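Local coordinates for beta 1-3 glucanase (Clostridium beijerinckii NCIMB 8052, PDB 5H4E), which probably hydrolyses the beta-1,3 linkages of glucans as a family 64 glycoside hydrolase, at residues 24-29 with 99-104; 135-140 with 158-163; 146-151 with 164-169; 204-209 with 331-336. One frame throughout, in Å; residues are numbered along the deposited sequence.

How the contacts relate
Contacts 1 and 2 meet through neighbouring strands 95-101 and 136-144 of one sheet, while contacts 2 and 3 share strand 162-168 of the facing sheet; contact 4 joins contact 2 through the short pairing of strand 157-158 with 206-207. Contact 1 is antiparallel strand pairing within a sheet, partly buried and nearest the surface, and it runs on backbone hydrogen bonds. The other three are buried. Contact 2 is polar, built round a carboxylate and a water, whereas contact 3, farther along the same two sheets, has no hydrogen bond across it and rests mainly on aliphatic side chains. Contact 4 lies about 26 Å from contact 3, centre to centre, and packs a helix start against a strand end with one aromatic ring.

Contact 1 of 4, residues 24-29 with 99-104; sequences DQIYWA and ISYGKP
An antiparallel strand pair joins Ile-26, Tyr-27 and Trp-28 to Tyr-101, Ser-100 and Ile-99 in the eight-stranded sheet of the glucanase. Tyr-27 and Ser-100 form the hydrogen-bonded pair: Tyr-27 N reaches Ser-100 O at 2.9 Å, almost straight at 171°, and Ser-100 N returns to Tyr-27 O at 2.9 Å. Two residues along, past the non-hydrogen-bonded pair Ile-26/Tyr-101, Gly-102 N gives a shorter bond of 2.7 Å to Gln-25 O, where the chain turns off the strand. That turn carries Lys-103 and Pro-104 back over the Tyr-27 ring. Pro-104 CD sits above the ring centre, 3.7 Å from the Tyr-27 centroid, in a CH-pi contact, and Ser-100 OG fixes the turn by bonding to Lys-103 O at 2.7 Å. On the opposite face of the sheet, Ile-26 CG2 meets Ile-99 CG2 at 3.7 Å, while Ile-26 CG1 lies beside Tyr-101 CD1. The Tyr-101 hydroxyl is bonded to Gly-374 O, and Val-373 of strand 366-374 packs against both Ile-99 and Tyr-101. The two faces therefore differ in chemistry: one is buried and mainly apolar, and on the other a partly exposed tyrosine is held under a proline by a turn that the serine hydroxyl ties down.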
# COMPACT_ATOMS: atom_id res chain seq x y z
N ASP A 24 -7.18 14.41 -20.99
CA ASP A 24 -7.35 15.75 -20.44
C ASP A 24 -8.05 15.72 -19.07
O ASP A 24 -8.14 16.74 -18.39
CB ASP A 24 -8.15 16.61 -21.42
CG ASP A 24 -7.94 18.09 -21.19
OD1 ASP A 24 -6.77 18.55 -21.20
OD2 ASP A 24 -8.95 18.80 -21.00
N GLN A 25 -8.53 14.54 -18.67
CA GLN A 25 -9.24 14.39 -17.40
C GLN A 25 -8.48 13.48 -16.41
O GLN A 25 -9.02 13.09 -15.37
CB GLN A 25 -10.64 13.83 -17.65
CG GLN A 25 -11.49 14.76 -18.50
CD GLN A 25 -12.79 14.13 -18.95
OE1 GLN A 25 -12.86 12.93 -19.21
NE2 GLN A 25 -13.84 14.95 -19.05
N ILE A 26 -7.25 13.16 -16.76
CA ILE A 26 -6.40 12.33 -15.90
C ILE A 26 -5.23 13.17 -15.42
O ILE A 26 -4.55 13.80 -16.23
CB ILE A 26 -5.92 11.08 -16.65
CG1 ILE A 26 -7.11 10.22 -17.06
CG2 ILE A 26 -4.94 10.27 -15.78
CD1 ILE A 26 -6.73 9.05 -17.97
N TYR A 27 -4.99 13.18 -14.12
CA TYR A 27 -3.92 14.00 -13.54
C TYR A 27 -2.90 13.15 -12.81
O TYR A 27 -3.28 12.28 -12.04
CB TYR A 27 -4.50 15.01 -12.57
CG TYR A 27 -5.49 15.97 -13.18
CD1 TYR A 27 -5.13 17.29 -13.45
CD2 TYR A 27 -6.79 15.57 -13.48
CE1 TYR A 27 -6.03 18.18 -14.01
CE2 TYR A 27 -7.72 16.47 -14.04
CZ TYR A 27 -7.32 17.77 -14.30
OH TYR A 27 -8.20 18.68 -14.84
N TRP A 28 -1.61 13.40 -13.02
CA TRP A 28 -0.60 12.71 -12.23
C TRP A 28 0.37 13.66 -11.53
O TRP A 28 0.64 14.77 -12.01
CB TRP A 28 0.17 11.72 -13.10
CG TRP A 28 1.00 12.38 -14.16
CD1 TRP A 28 0.62 12.65 -15.44
CD2 TRP A 28 2.34 12.83 -14.03
NE1 TRP A 28 1.65 13.24 -16.12
CE2 TRP A 28 2.72 13.37 -15.27
CE3 TRP A 28 3.27 12.84 -12.99
CZ2 TRP A 28 3.98 13.91 -15.50
CZ3 TRP A 28 4.52 13.38 -13.22
CH2 TRP A 28 4.86 13.90 -14.46
N ALA A 29 0.88 13.20 -10.39
CA ALA A 29 1.94 13.87 -9.65
C ALA A 29 2.80 12.80 -8.99
O ALA A 29 2.27 11.78 -8.54
CB ALA A 29 1.37 14.83 -8.61
N ILE A 99 -2.50 9.29 -9.24
CA ILE A 99 -3.17 9.46 -10.51
C ILE A 99 -4.66 9.60 -10.23
O ILE A 99 -5.29 8.67 -9.72
CB ILE A 99 -2.91 8.27 -11.46
CG1 ILE A 99 -1.40 8.15 -11.72
CG2 ILE A 99 -3.66 8.47 -12.80
CD1 ILE A 99 -1.00 6.89 -12.46
N SER A 100 -5.22 10.78 -10.53
CA SER A 100 -6.62 11.04 -10.22
C SER A 100 -7.42 11.31 -11.49
O SER A 100 -6.86 11.68 -12.53
CB SER A 100 -6.77 12.21 -9.25
OG SER A 100 -6.21 13.40 -9.78
N TYR A 101 -8.72 11.09 -11.40
CA TYR A 101 -9.63 11.28 -12.52
C TYR A 101 -10.49 12.53 -12.28
O TYR A 101 -10.90 12.78 -11.14
CB TYR A 101 -10.54 10.05 -12.67
CG TYR A 101 -9.89 8.76 -13.13
CD1 TYR A 101 -8.64 8.73 -13.76
CD2 TYR A 101 -10.56 7.55 -12.98
CE1 TYR A 101 -8.08 7.53 -14.19
CE2 TYR A 101 -10.02 6.36 -13.40
CZ TYR A 101 -8.79 6.35 -14.01
OH TYR A 101 -8.29 5.13 -14.42
N GLY A 102 -10.75 13.30 -13.33
CA GLY A 102 -11.69 14.41 -13.23
C GLY A 102 -11.11 15.70 -12.70
O GLY A 102 -11.36 16.78 -13.24
N LYS A 103 -10.33 15.61 -11.63
CA LYS A 103 -9.65 16.76 -11.06
C LYS A 103 -8.42 16.29 -10.32
O LYS A 103 -8.32 15.12 -9.96
CB LYS A 103 -10.58 17.55 -10.13
CG LYS A 103 -11.23 16.70 -9.06
CD LYS A 103 -11.53 17.50 -7.80
CE LYS A 103 -12.66 18.49 -7.97
NZ LYS A 103 -12.88 19.30 -6.72
N PRO A 104 -7.45 17.19 -10.12
CA PRO A 104 -6.27 16.79 -9.36
C PRO A 104 -6.59 16.67 -7.88
O PRO A 104 -7.60 17.19 -7.41
CB PRO A 104 -5.28 17.93 -9.62
CG PRO A 104 -6.16 19.11 -9.85
CD PRO A 104 -7.32 18.57 -10.62

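Contact 2 of 4, residues 135-140 with 158-163; sequences MFEWAE and FCYPYN
Glu-137 reaches across to Cys-159 and Tyr-160, whose backbone nitrogens both bond to its OE2: Cys-159 N at 2.8 Å on the syn side and Tyr-160 N at 2.8 Å on the anti side. They come from the same face of the carboxylate plane. A bend at chi2 (-79°) swings CD toward these donors, and the CG and CB of Glu-137 each lie against a different tyrosine ring. CG stands over the centre of the Tyr-160 ring, 3.4 Å from its centroid, and CB lies over the Tyr-162 ring, offset toward its rim. The carboxylate is steep to the first ring, 76° between planes, but nearly parallel to the second, 13°. Tyr-162 OH in turn donates to Trp-138 O at 2.6 Å, from above the carbonyl plane. A water links these groups: it accepts from Trp-138 N and lies within hydrogen-bonding distance of Glu-137 OE1 (2.8 Å) and Tyr-162 OH. At the far end, Met-135 SD touches Cys-159 SG at 3.6 Å. Farther out, Arg-154 forms a salt bridge to OE2 and Gln-157 NE2 bonds to OE1, while the Tyr-160 hydroxyl is anchored on Ile-99 O and its ring stacks on Tyr-101. With two backbone N-H groups and an arginine converging on it, one buried carboxylate oxygen ties the chain at 159-160 to strand 136-144.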
# COMPACT_ATOMS: atom_id res chain seq x y z
N MET A 135 -11.91 10.30 -7.49
CA MET A 135 -11.39 9.04 -8.02
C MET A 135 -9.88 9.14 -8.11
O MET A 135 -9.36 9.96 -8.88
CB MET A 135 -11.97 8.73 -9.40
CG MET A 135 -13.51 8.68 -9.45
SD MET A 135 -14.25 7.32 -8.52
CE MET A 135 -14.63 8.16 -6.99
N PHE A 136 -9.18 8.35 -7.31
CA PHE A 136 -7.71 8.35 -7.39
C PHE A 136 -7.14 7.03 -6.90
O PHE A 136 -7.78 6.31 -6.12
CB PHE A 136 -7.11 9.50 -6.57
CG PHE A 136 -7.21 9.31 -5.07
CD1 PHE A 136 -6.21 8.65 -4.38
CD2 PHE A 136 -8.30 9.80 -4.36
CE1 PHE A 136 -6.29 8.47 -3.01
CE2 PHE A 136 -8.39 9.62 -2.99
CZ PHE A 136 -7.38 8.95 -2.31
N GLU A 137 -5.94 6.72 -7.38
CA GLU A 137 -5.10 5.65 -6.85
C GLU A 137 -3.68 6.21 -6.79
O GLU A 137 -3.43 7.31 -7.30
CB GLU A 137 -5.15 4.39 -7.73
CG GLU A 137 -6.54 3.82 -7.92
CD GLU A 137 -7.04 3.01 -6.72
OE1 GLU A 137 -6.41 3.05 -5.63
OE2 GLU A 137 -8.06 2.32 -6.87
N TRP A 138 -2.76 5.48 -6.16
CA TRP A 138 -1.34 5.79 -6.34
C TRP A 138 -0.50 4.52 -6.54
O TRP A 138 -0.84 3.45 -6.05
CB TRP A 138 -0.79 6.63 -5.16
CG TRP A 138 -0.64 5.92 -3.83
CD1 TRP A 138 0.40 5.12 -3.44
CD2 TRP A 138 -1.52 5.99 -2.71
NE1 TRP A 138 0.20 4.67 -2.16
CE2 TRP A 138 -0.97 5.19 -1.69
CE3 TRP A 138 -2.73 6.65 -2.47
CZ2 TRP A 138 -1.59 5.02 -0.44
CZ3 TRP A 138 -3.35 6.48 -1.23
CH2 TRP A 138 -2.78 5.67 -0.23
N ALA A 139 0.56 4.66 -7.33
CA ALA A 139 1.60 3.63 -7.42
C ALA A 139 2.68 3.97 -6.41
O ALA A 139 3.00 5.15 -6.21
CB ALA A 139 2.17 3.57 -8.84
N GLU A 140 3.24 2.96 -5.75
CA GLU A 140 4.36 3.18 -4.83
C GLU A 140 5.65 2.72 -5.50
O GLU A 140 5.65 1.72 -6.19
CB GLU A 140 4.13 2.44 -3.51
CG GLU A 140 2.88 2.94 -2.78
CD GLU A 140 2.54 2.16 -1.53
OE1 GLU A 140 2.85 0.96 -1.46
OE2 GLU A 140 1.92 2.76 -0.63
N PHE A 158 -9.84 0.27 -2.50
CA PHE A 158 -10.03 0.06 -3.93
C PHE A 158 -10.94 1.14 -4.48
O PHE A 158 -12.11 1.23 -4.08
CB PHE A 158 -10.63 -1.30 -4.23
CG PHE A 158 -11.00 -1.47 -5.69
CD1 PHE A 158 -10.06 -1.92 -6.60
CD2 PHE A 158 -12.26 -1.14 -6.14
CE1 PHE A 158 -10.39 -2.05 -7.95
CE2 PHE A 158 -12.60 -1.26 -7.48
CZ PHE A 158 -11.66 -1.71 -8.38
N CYS A 159 -10.43 1.92 -5.43
CA CYS A 159 -11.24 2.95 -6.08
C CYS A 159 -11.50 2.62 -7.56
O CYS A 159 -12.65 2.52 -7.97
CB CYS A 159 -10.58 4.33 -5.97
SG CYS A 159 -11.52 5.63 -6.79
N TYR A 160 -10.44 2.44 -8.35
CA TYR A 160 -10.61 2.03 -9.74
C TYR A 160 -9.55 1.00 -10.11
O TYR A 160 -8.49 0.97 -9.49
CB TYR A 160 -10.56 3.25 -10.69
CG TYR A 160 -9.28 4.06 -10.74
CD1 TYR A 160 -8.15 3.57 -11.40
CD2 TYR A 160 -9.20 5.33 -10.17
CE1 TYR A 160 -6.97 4.31 -11.47
CE2 TYR A 160 -8.03 6.09 -10.23
CZ TYR A 160 -6.92 5.57 -10.89
OH TYR A 160 -5.75 6.30 -10.97
N PRO A 161 -9.84 0.14 -11.09
CA PRO A 161 -8.86 -0.91 -11.40
C PRO A 161 -7.61 -0.36 -12.09
O PRO A 161 -7.71 0.48 -13.00
CB PRO A 161 -9.63 -1.84 -12.35
CG PRO A 161 -10.69 -0.98 -12.95
CD PRO A 161 -11.08 -0.01 -11.87
N TYR A 162 -6.44 -0.80 -11.64
CA TYR A 162 -5.20 -0.40 -12.31
C TYR A 162 -4.13 -1.47 -12.12
O TYR A 162 -4.21 -2.32 -11.23
CB TYR A 162 -4.70 0.98 -11.82
CG TYR A 162 -4.08 1.07 -10.43
CD1 TYR A 162 -2.87 1.70 -10.23
CD2 TYR A 162 -4.75 0.58 -9.30
CE1 TYR A 162 -2.31 1.82 -8.95
CE2 TYR A 162 -4.20 0.69 -8.03
CZ TYR A 162 -2.99 1.31 -7.86
OH TYR A 162 -2.44 1.42 -6.58
N ASN A 163 -3.16 -1.47 -13.03
CA ASN A 163 -2.13 -2.49 -13.00
C ASN A 163 -0.89 -1.86 -13.59
O ASN A 163 -0.98 -0.82 -14.26
CB ASN A 163 -2.56 -3.76 -13.77
CG ASN A 163 -2.79 -3.52 -15.26
OD1 ASN A 163 -1.85 -3.44 -16.06
ND2 ASN A 163 -4.05 -3.45 -15.66
O HOH W 1 -3.84 3.18 -4.64

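Contact 3 of 4, residues 146-151 with 164-169; sequences DGLWIN and IQLVGN
Ile-150 packs against both Ile-164 and Leu-166, and its two branches divide the work. CG1, anti to the backbone N (chi1 -179°), meets Ile-164 CD1 at 3.9 Å, while CG2, on the other branch, faces Leu-166 CD2 at 4.1 Å. The Ile-150 terminus, CD1, reaches on to Ile-164 CG2. Beside this pair, Leu-148 adds a second touch on Leu-166: Leu-148 CD2 approaches Leu-166 CD1 at 4.1 Å and stands hardly farther from Leu-166 CD2, so it faces both methyls of Leu-166 almost equally. The side chains cross one another obliquely.

Strands 147-151 and 164-168 belong to different sheets, and no hydrogen bond spans them. They face each other as two sandwich-like sheet layers, the axes 8.2 Å apart at closest and running nearly antiparallel at 165°. In each strand alternate residues send CB toward the other layer: Leu-148 and Ile-150 from one, Ile-164 and Leu-166 from the other. Leu-361 of the neighbouring strand 361-363 packs against Ile-150, Ile-164 and Leu-166, and Val-363 adds to the cover of Leu-166. At the end of the interface Ile-164 CD1 also rests on main chain, 3.7 Å from Asn-151 C, while the side-chain ND2 of Asn-151 bonds to Glu-140 OE1 in the adjacent strand 136-144.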
# COMPACT_ATOMS: atom_id res chain seq x y z
N ASP A 146 20.00 -0.86 -5.36
CA ASP A 146 19.69 -2.27 -5.55
C ASP A 146 18.59 -2.54 -6.57
O ASP A 146 18.13 -3.67 -6.71
CB ASP A 146 19.30 -2.88 -4.20
CG ASP A 146 20.41 -2.75 -3.18
OD1 ASP A 146 21.60 -2.85 -3.58
OD2 ASP A 146 20.10 -2.56 -1.98
N GLY A 147 18.18 -1.51 -7.30
CA GLY A 147 17.18 -1.67 -8.35
C GLY A 147 15.90 -0.89 -8.05
O GLY A 147 15.86 -0.07 -7.14
N LEU A 148 14.86 -1.17 -8.82
CA LEU A 148 13.60 -0.45 -8.70
C LEU A 148 12.50 -1.39 -8.22
O LEU A 148 12.41 -2.52 -8.68
CB LEU A 148 13.22 0.17 -10.05
CG LEU A 148 11.97 1.04 -10.19
CD1 LEU A 148 12.19 2.00 -11.35
CD2 LEU A 148 10.76 0.18 -10.46
N TRP A 149 11.69 -0.90 -7.28
CA TRP A 149 10.49 -1.60 -6.83
C TRP A 149 9.31 -0.72 -7.17
O TRP A 149 9.37 0.47 -6.94
CB TRP A 149 10.49 -1.84 -5.31
CG TRP A 149 11.43 -2.89 -4.81
CD1 TRP A 149 11.10 -4.14 -4.34
CD2 TRP A 149 12.85 -2.78 -4.70
NE1 TRP A 149 12.23 -4.81 -3.96
CE2 TRP A 149 13.32 -4.00 -4.17
CE3 TRP A 149 13.77 -1.77 -5.00
CZ2 TRP A 149 14.67 -4.24 -3.93
CZ3 TRP A 149 15.12 -2.02 -4.77
CH2 TRP A 149 15.56 -3.24 -4.23
N ILE A 150 8.25 -1.29 -7.73
CA ILE A 150 7.07 -0.48 -7.99
C ILE A 150 5.85 -1.37 -7.78
O ILE A 150 5.90 -2.57 -8.06
CB ILE A 150 7.12 0.14 -9.42
CG1 ILE A 150 5.88 1.00 -9.68
CG2 ILE A 150 7.29 -0.94 -10.50
CD1 ILE A 150 6.02 1.93 -10.87
N ASN A 151 4.77 -0.81 -7.23
CA ASN A 151 3.59 -1.63 -6.97
C ASN A 151 2.29 -0.82 -6.94
O ASN A 151 2.29 0.36 -6.59
CB ASN A 151 3.73 -2.40 -5.64
CG ASN A 151 3.93 -1.48 -4.44
OD1 ASN A 151 5.06 -1.10 -4.13
ND2 ASN A 151 2.84 -1.12 -3.76
N ILE A 164 0.26 -2.46 -13.32
CA ILE A 164 1.51 -1.88 -13.77
C ILE A 164 2.30 -2.95 -14.50
O ILE A 164 2.38 -4.09 -14.05
CB ILE A 164 2.32 -1.31 -12.57
CG1 ILE A 164 1.50 -0.24 -11.83
CG2 ILE A 164 3.71 -0.78 -13.02
CD1 ILE A 164 2.10 0.19 -10.49
N GLN A 165 2.87 -2.56 -15.64
CA GLN A 165 3.83 -3.41 -16.35
C GLN A 165 5.23 -2.85 -16.17
O GLN A 165 5.50 -1.73 -16.59
CB GLN A 165 3.49 -3.49 -17.83
CG GLN A 165 4.56 -4.24 -18.66
CD GLN A 165 4.31 -4.13 -20.16
OE1 GLN A 165 3.51 -3.31 -20.61
NE2 GLN A 165 5.00 -4.96 -20.94
N LEU A 166 6.12 -3.62 -15.57
CA LEU A 166 7.49 -3.17 -15.40
C LEU A 166 8.38 -3.91 -16.39
O LEU A 166 8.33 -5.15 -16.47
CB LEU A 166 8.00 -3.40 -13.96
CG LEU A 166 9.49 -3.08 -13.75
CD1 LEU A 166 9.78 -1.60 -14.03
CD2 LEU A 166 9.96 -3.47 -12.34
N VAL A 167 9.18 -3.15 -17.12
CA VAL A 167 10.03 -3.70 -18.17
C VAL A 167 11.48 -3.37 -17.86
O VAL A 167 11.85 -2.19 -17.73
CB VAL A 167 9.65 -3.15 -19.56
CG1 VAL A 167 10.60 -3.70 -20.64
CG2 VAL A 167 8.19 -3.46 -19.89
N GLY A 168 12.30 -4.41 -17.75
CA GLY A 168 13.71 -4.21 -17.47
C GLY A 168 14.51 -4.02 -18.75
O GLY A 168 14.00 -4.23 -19.85
N ASN A 169 15.77 -3.61 -18.60
CA ASN A 169 16.66 -3.45 -19.74
C ASN A 169 17.13 -4.75 -20.37
O ASN A 169 17.65 -4.74 -21.49
CB ASN A 169 17.89 -2.63 -19.32
CG ASN A 169 17.64 -1.14 -19.34
OD1 ASN A 169 17.19 -0.60 -20.35
ND2 ASN A 169 17.93 -0.47 -18.24

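Contact 4 of 4, residues 204-209 with 331-336; sequences DRIYAP and NYFAKF
Ala-208 and Phe-333 have the nearest CA atoms, 6.6 Å apart, where the chain leaving short strand 206-207 passes the first turn of helix 332-339. Asn-331 is the N-cap of that helix: its OD1 accepts from Ala-334 N at 2.9 Å, with the donor above the amide carbonyl plane, and Lys-335 N bonds to Asn-331 O as the first helical turn closes. No hydrogen bond crosses between the segments.

The contact is carried by one ring. Phe-333 has CG anti to the backbone N (chi1 172°), and its ring lies against the 206-209 chain. Ala-208 CA sits over one face, offset toward the rim, in a CH-pi contact 3.6 Å from the Phe-333 centroid. Nearby, Ala-208 CB touches Phe-333 CE1 at 3.7 Å. Ile-206 CG2 comes in the ring plane, at the edge, 3.9 Å from Phe-333 CE2. Pro-209 CD meets the base of the ring, 3.7 Å from Phe-333 CG, and Pro-209 CG packs near the capping Asn-331 OD1. Tyr-207 O is 3.5 Å from Phe-333 CE2. That carbonyl is buried here without a polar partner in the model.

The same ring meets Trp-337, one turn farther along its helix, edge-to-face, and it also touches Tyr-189 of helix 182-192 and Phe-197 of helix 195-198. Pro-209 and Asn-331 both rest on Leu-283 of helix 279-284, while Ile-206 pairs through its backbone with Phe-158 of strand 157-158, so Phe-333 is wedged between a small two-stranded sheet and a cluster of helices.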
# COMPACT_ATOMS: atom_id res chain seq x y z
N ASP A 204 -17.87 5.52 -3.98
CA ASP A 204 -16.64 6.03 -4.59
C ASP A 204 -15.44 5.08 -4.45
O ASP A 204 -14.59 5.03 -5.34
CB ASP A 204 -16.27 7.41 -4.00
CG ASP A 204 -16.05 7.37 -2.49
OD1 ASP A 204 -16.63 6.50 -1.81
OD2 ASP A 204 -15.30 8.23 -2.00
N ARG A 205 -15.38 4.34 -3.34
CA ARG A 205 -14.28 3.38 -3.14
C ARG A 205 -14.68 2.32 -2.11
O ARG A 205 -15.65 2.49 -1.37
CB ARG A 205 -13.01 4.11 -2.68
CG ARG A 205 -13.02 4.57 -1.21
CD ARG A 205 -12.12 5.77 -0.98
NE ARG A 205 -12.64 6.93 -1.70
CZ ARG A 205 -12.01 7.56 -2.68
NH1 ARG A 205 -12.62 8.58 -3.28
NH2 ARG A 205 -10.79 7.21 -3.05
N ILE A 206 -13.93 1.23 -2.06
CA ILE A 206 -14.06 0.29 -0.96
C ILE A 206 -12.91 0.49 0.02
O ILE A 206 -11.73 0.41 -0.36
CB ILE A 206 -14.06 -1.18 -1.43
CG1 ILE A 206 -15.14 -1.40 -2.49
CG2 ILE A 206 -14.26 -2.13 -0.23
CD1 ILE A 206 -15.01 -2.73 -3.23
N TYR A 207 -13.24 0.76 1.28
CA TYR A 207 -12.22 0.99 2.29
C TYR A 207 -11.62 -0.31 2.76
O TYR A 207 -12.33 -1.28 2.96
CB TYR A 207 -12.80 1.77 3.48
CG TYR A 207 -13.17 3.17 3.07
CD1 TYR A 207 -12.20 4.16 2.99
CD2 TYR A 207 -14.48 3.50 2.72
CE1 TYR A 207 -12.51 5.44 2.59
CE2 TYR A 207 -14.81 4.79 2.30
CZ TYR A 207 -13.82 5.75 2.25
OH TYR A 207 -14.13 7.03 1.85
N ALA A 208 -10.31 -0.33 2.91
CA ALA A 208 -9.69 -1.40 3.67
C ALA A 208 -10.27 -1.40 5.08
O ALA A 208 -10.79 -0.36 5.55
CB ALA A 208 -8.17 -1.25 3.67
N PRO A 209 -10.23 -2.55 5.77
CA PRO A 209 -10.93 -2.72 7.06
C PRO A 209 -10.72 -1.60 8.08
O PRO A 209 -11.69 -1.09 8.64
CB PRO A 209 -10.37 -4.04 7.58
CG PRO A 209 -10.16 -4.85 6.33
CD PRO A 209 -9.63 -3.83 5.31
N ASN A 331 -8.50 -11.72 6.71
CA ASN A 331 -8.65 -10.46 5.99
C ASN A 331 -9.33 -10.71 4.64
O ASN A 331 -8.68 -10.80 3.61
CB ASN A 331 -7.30 -9.76 5.81
CG ASN A 331 -7.45 -8.31 5.44
OD1 ASN A 331 -8.36 -7.95 4.71
ND2 ASN A 331 -6.56 -7.46 5.97
N TYR A 332 -10.65 -10.83 4.66
CA TYR A 332 -11.40 -11.17 3.44
C TYR A 332 -11.39 -10.04 2.41
O TYR A 332 -11.55 -10.28 1.21
CB TYR A 332 -12.83 -11.57 3.81
CG TYR A 332 -12.85 -12.94 4.45
CD1 TYR A 332 -12.67 -14.08 3.68
CD2 TYR A 332 -12.98 -13.08 5.83
CE1 TYR A 332 -12.67 -15.34 4.25
CE2 TYR A 332 -13.00 -14.36 6.42
CZ TYR A 332 -12.83 -15.48 5.61
OH TYR A 332 -12.83 -16.75 6.15
N PHE A 333 -11.18 -8.82 2.88
CA PHE A 333 -10.88 -7.71 1.97
C PHE A 333 -9.62 -8.04 1.13
O PHE A 333 -9.66 -8.03 -0.10
CB PHE A 333 -10.71 -6.41 2.77
CG PHE A 333 -10.21 -5.22 1.97
CD1 PHE A 333 -8.85 -4.97 1.86
CD2 PHE A 333 -11.11 -4.35 1.36
CE1 PHE A 333 -8.37 -3.88 1.13
CE2 PHE A 333 -10.64 -3.24 0.63
CZ PHE A 333 -9.27 -3.01 0.51
N ALA A 334 -8.52 -8.38 1.80
CA ALA A 334 -7.27 -8.69 1.11
C ALA A 334 -7.46 -9.85 0.15
O ALA A 334 -7.02 -9.81 -1.00
CB ALA A 334 -6.17 -9.01 2.11
N LYS A 335 -8.11 -10.90 0.63
CA LYS A 335 -8.34 -12.10 -0.18
C LYS A 335 -9.10 -11.76 -1.47
O LYS A 335 -8.77 -12.29 -2.54
CB LYS A 335 -9.09 -13.15 0.64
CG LYS A 335 -9.62 -14.38 -0.14
CD LYS A 335 -8.54 -15.18 -0.90
CE LYS A 335 -9.11 -16.55 -1.35
NZ LYS A 335 -8.14 -17.32 -2.21
N PHE A 336 -10.09 -10.87 -1.39
CA PHE A 336 -10.80 -10.48 -2.61
C PHE A 336 -9.85 -9.95 -3.70
O PHE A 336 -9.97 -10.32 -4.88
CB PHE A 336 -11.89 -9.43 -2.34
CG PHE A 336 -12.78 -9.20 -3.53
CD1 PHE A 336 -12.56 -8.13 -4.39
CD2 PHE A 336 -13.80 -10.09 -3.83
CE1 PHE A 336 -13.36 -7.94 -5.52
CE2 PHE A 336 -14.61 -9.90 -4.94
CZ PHE A 336 -14.38 -8.83 -5.79